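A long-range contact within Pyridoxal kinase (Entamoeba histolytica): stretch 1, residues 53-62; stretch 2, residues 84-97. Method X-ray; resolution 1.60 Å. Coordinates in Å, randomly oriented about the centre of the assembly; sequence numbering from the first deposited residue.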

# COMPACT_ATOMS: atom_id res chain seq x y z
N SER A 53 -15.22 -6.47 0.32
CA SER A 53 -15.30 -7.88 0.76
C SER A 53 -13.98 -8.39 1.32
O SER A 53 -12.90 -7.87 1.00
CB SER A 53 -15.67 -8.82 -0.40
OG SER A 53 -17.05 -8.75 -0.75
N GLY A 54 -14.09 -9.44 2.13
CA GLY A 54 -12.95 -10.24 2.55
C GLY A 54 -12.39 -10.96 1.34
O GLY A 54 -13.13 -11.33 0.42
N VAL A 55 -11.08 -11.19 1.36
CA VAL A 55 -10.43 -12.01 0.36
C VAL A 55 -10.85 -13.48 0.48
O VAL A 55 -10.95 -14.02 1.59
CB VAL A 55 -8.90 -11.79 0.40
CG1 VAL A 55 -8.15 -12.82 -0.44
CG2 VAL A 55 -8.58 -10.36 -0.07
N LEU A 56 -11.15 -14.10 -0.66
CA LEU A 56 -11.61 -15.49 -0.67
C LEU A 56 -10.42 -16.44 -0.62
O LEU A 56 -9.34 -16.16 -1.17
CB LEU A 56 -12.42 -15.78 -1.94
CG LEU A 56 -13.70 -14.99 -2.16
CD1 LEU A 56 -14.24 -15.31 -3.55
CD2 LEU A 56 -14.71 -15.31 -1.07
N LEU A 57 -10.61 -17.57 0.08
CA LEU A 57 -9.56 -18.55 0.23
C LEU A 57 -8.88 -18.93 -1.10
O LEU A 57 -7.65 -19.02 -1.17
CB LEU A 57 -10.12 -19.81 0.86
CG LEU A 57 -9.15 -20.96 1.14
CD1 LEU A 57 -7.97 -20.51 2.00
CD2 LEU A 57 -9.92 -22.11 1.79
N ASN A 58 -9.67 -19.19 -2.14
CA ASN A 58 -9.06 -19.65 -3.40
C ASN A 58 -8.11 -18.61 -3.99
O ASN A 58 -7.04 -18.95 -4.54
CB ASN A 58 -10.12 -20.11 -4.40
CG ASN A 58 -10.90 -18.96 -5.01
OD1 ASN A 58 -11.64 -18.26 -4.32
ND2 ASN A 58 -10.72 -18.75 -6.32
N ASP A 59 -8.48 -17.34 -3.87
CA ASP A 59 -7.64 -16.25 -4.33
C ASP A 59 -6.38 -16.11 -3.47
O ASP A 59 -5.29 -15.90 -3.98
CB ASP A 59 -8.42 -14.92 -4.37
CG ASP A 59 -9.49 -14.92 -5.46
OD1 ASP A 59 -9.25 -15.48 -6.55
OD2 ASP A 59 -10.61 -14.40 -5.22
N PHE A 60 -6.51 -16.26 -2.16
CA PHE A 60 -5.37 -16.23 -1.28
C PHE A 60 -4.36 -17.35 -1.63
O PHE A 60 -3.15 -17.11 -1.71
CB PHE A 60 -5.90 -16.33 0.17
CG PHE A 60 -4.85 -16.26 1.23
CD1 PHE A 60 -4.29 -15.04 1.61
CD2 PHE A 60 -4.39 -17.40 1.83
CE1 PHE A 60 -3.31 -14.98 2.60
CE2 PHE A 60 -3.43 -17.35 2.86
CZ PHE A 60 -2.88 -16.14 3.23
N ILE A 61 -4.86 -18.57 -1.81
CA ILE A 61 -4.02 -19.69 -2.24
C ILE A 61 -3.34 -19.43 -3.58
O ILE A 61 -2.14 -19.66 -3.75
CB ILE A 61 -4.83 -21.01 -2.25
CG1 ILE A 61 -5.20 -21.40 -0.82
CG2 ILE A 61 -4.07 -22.13 -2.91
CD1 ILE A 61 -6.20 -22.53 -0.73
N SER A 62 -4.11 -18.91 -4.53
CA SER A 62 -3.57 -18.59 -5.84
C SER A 62 -2.41 -17.60 -5.74
O SER A 62 -1.36 -17.76 -6.39
CB SER A 62 -4.66 -17.97 -6.70
OG SER A 62 -4.19 -17.71 -7.98
N PHE A 84 -7.55 -11.13 9.97
CA PHE A 84 -8.18 -12.09 9.07
C PHE A 84 -9.70 -12.02 9.21
O PHE A 84 -10.22 -12.00 10.33
CB PHE A 84 -7.72 -13.50 9.37
CG PHE A 84 -6.26 -13.72 9.16
CD1 PHE A 84 -5.78 -14.17 7.95
CD2 PHE A 84 -5.37 -13.58 10.23
CE1 PHE A 84 -4.43 -14.41 7.79
CE2 PHE A 84 -4.03 -13.85 10.07
CZ PHE A 84 -3.55 -14.26 8.85
N PRO A 85 -10.43 -12.01 8.10
CA PRO A 85 -11.89 -11.96 8.17
C PRO A 85 -12.54 -13.32 8.44
O PRO A 85 -13.70 -13.36 8.86
CB PRO A 85 -12.29 -11.42 6.78
CG PRO A 85 -11.23 -11.89 5.88
CD PRO A 85 -9.97 -11.85 6.70
N SER A 86 -11.79 -14.41 8.24
CA SER A 86 -12.33 -15.76 8.31
C SER A 86 -11.26 -16.76 8.69
O SER A 86 -10.08 -16.55 8.38
CB SER A 86 -12.96 -16.15 6.96
OG SER A 86 -12.06 -15.94 5.88
N SER A 87 -11.66 -17.83 9.38
CA SER A 87 -10.72 -18.82 9.88
C SER A 87 -10.03 -19.62 8.76
O SER A 87 -8.90 -20.07 8.95
CB SER A 87 -11.39 -19.79 10.85
OG SER A 87 -12.50 -20.39 10.23
N ASP A 88 -10.68 -19.82 7.64
CA ASP A 88 -10.03 -20.57 6.54
C ASP A 88 -8.69 -19.98 6.14
O ASP A 88 -7.72 -20.71 5.88
CB ASP A 88 -10.98 -20.78 5.34
CG ASP A 88 -11.57 -19.48 4.78
OD1 ASP A 88 -11.27 -18.38 5.28
OD2 ASP A 88 -12.39 -19.58 3.82
N LEU A 89 -8.62 -18.65 6.11
CA LEU A 89 -7.39 -17.94 5.72
C LEU A 89 -6.35 -18.11 6.83
O LEU A 89 -5.16 -18.15 6.55
CB LEU A 89 -7.64 -16.45 5.45
CG LEU A 89 -8.65 -16.09 4.35
CD1 LEU A 89 -8.90 -14.59 4.38
CD2 LEU A 89 -8.15 -16.56 3.00
N VAL A 90 -6.79 -18.22 8.08
CA VAL A 90 -5.85 -18.40 9.16
C VAL A 90 -5.19 -19.77 9.06
O VAL A 90 -3.97 -19.87 9.22
CB VAL A 90 -6.52 -18.22 10.55
CG1 VAL A 90 -5.52 -18.46 11.68
CG2 VAL A 90 -7.12 -16.82 10.68
N TYR A 91 -5.99 -20.81 8.87
CA TYR A 91 -5.46 -22.17 8.78
C TYR A 91 -4.54 -22.31 7.56
O TYR A 91 -3.49 -22.91 7.66
CB TYR A 91 -6.55 -23.24 8.80
CG TYR A 91 -7.20 -23.36 10.17
CD1 TYR A 91 -6.45 -23.69 11.27
CD2 TYR A 91 -8.56 -23.11 10.33
CE1 TYR A 91 -7.03 -23.80 12.53
CE2 TYR A 91 -9.15 -23.22 11.58
CZ TYR A 91 -8.37 -23.56 12.67
OH TYR A 91 -8.91 -23.65 13.93
N GLU A 92 -4.90 -21.69 6.45
CA GLU A 92 -4.01 -21.71 5.29
C GLU A 92 -2.70 -20.96 5.55
O GLU A 92 -1.61 -21.46 5.20
CB GLU A 92 -4.69 -21.12 4.08
CG GLU A 92 -3.86 -21.13 2.80
CD GLU A 92 -3.30 -22.49 2.41
OE1 GLU A 92 -3.76 -23.57 2.89
OE2 GLU A 92 -2.36 -22.47 1.58
N THR A 93 -2.79 -19.83 6.23
CA THR A 93 -1.61 -19.10 6.64
C THR A 93 -0.70 -19.96 7.52
O THR A 93 0.52 -19.91 7.38
CB THR A 93 -1.98 -17.80 7.35
OG1 THR A 93 -2.59 -16.91 6.40
CG2 THR A 93 -0.76 -17.13 7.97
N ILE A 94 -1.27 -20.72 8.45
CA ILE A 94 -0.47 -21.63 9.27
C ILE A 94 0.36 -22.55 8.38
O ILE A 94 1.53 -22.73 8.64
CB ILE A 94 -1.33 -22.44 10.27
CG1 ILE A 94 -1.82 -21.53 11.41
CG2 ILE A 94 -0.56 -23.62 10.86
CD1 ILE A 94 -2.96 -22.12 12.20
N ASN A 95 -0.25 -23.11 7.33
CA ASN A 95 0.48 -23.97 6.40
C ASN A 95 1.63 -23.23 5.76
O ASN A 95 2.72 -23.78 5.65
CB ASN A 95 -0.43 -24.51 5.31
CG ASN A 95 -1.52 -25.42 5.82
OD1 ASN A 95 -1.35 -26.13 6.80
ND2 ASN A 95 -2.66 -25.41 5.12
N ARG A 96 1.39 -21.99 5.35
CA ARG A 96 2.41 -21.18 4.66
C ARG A 96 3.52 -20.79 5.62
O ARG A 96 4.69 -20.89 5.28
CB ARG A 96 1.80 -19.93 4.06
CG ARG A 96 0.72 -20.22 3.02
CD ARG A 96 1.21 -21.00 1.82
NE ARG A 96 0.09 -21.38 0.95
CZ ARG A 96 0.18 -21.62 -0.35
NH1 ARG A 96 1.35 -21.53 -0.97
NH2 ARG A 96 -0.91 -21.96 -1.04
N VAL A 97 3.15 -20.48 6.88
CA VAL A 97 4.14 -20.17 7.93
C VAL A 97 5.10 -21.30 8.21
O VAL A 97 6.32 -21.09 8.29
CB VAL A 97 3.45 -19.80 9.25
CG1 VAL A 97 4.45 -19.73 10.43
CG2 VAL A 97 2.71 -18.49 9.11
O HOH W 1 -12.77 -14.91 3.44
O HOH W 2 -12.84 -17.63 1.97

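The contact packs helix 57-62, and the residues before it, against helix 87-97 and the loop that leads into it. The two helices run in nearly the same direction, at 22°, with a closest axial approach of 10.1 Å. Together the stretches bury 500 Å². No direct hydrogen bond joins them.

Packing centres on Leu89. Its CA-CB bond points sideways, but its end comes nearer to stretch 1. Leu89 CD2 lies 3.6 Å from Phe60 CB and 3.7 Å from Leu57 CA. Leu57 CD1 is 4.1 Å from the same Leu89 CD2. The other methyl, Leu89 CD1, lies 3.5 Å from the backbone Val55 O. At the loop end, Gly54 CA sits 4.1 Å from Pro85 CG. A CB on Gly54 would point toward stretch 2, its ideal position a tight 3.1 Å from Pro85 CG.

The Phe60 ring meets the second helix further along. Glu92 CG approaches the ring edge, 3.8 Å from Phe60 CE2. Thr93 OG1 is 3.3 Å from Phe60 CZ in an oblique position. Thr93 OG1 donates to Leu89 O at 2.9 Å, so this hydrogen bond stays within its own helix.

Charged side chains also pack against apolar ones. Arg96 NE and Glu92 OE2 form a salt bridge of 2.8 Å, one helical turn apart. Arg96 NH2 adds a weak bond to Glu92 OE2 at 3.0 Å. Ile61 covers part of this pair: Ile61 CG2 is 3.7 Å from Arg96 NH2, at the guanidinium edge, and Ile61 CG1 is 3.9 Å from Glu92 OE2.

Two waters supply the polar links. Water 1 donates to Val55 O and to Ser86 OG, each at 2.7 Å. Ser86 OG in turn donates to Asp88 OD1 at 2.6 Å. Water 2 accepts from Leu57 N at 2.9 Å and donates to Asp88 OD2 at 2.7 Å. It bridges a backbone NH in one helix to a carboxylate on the other.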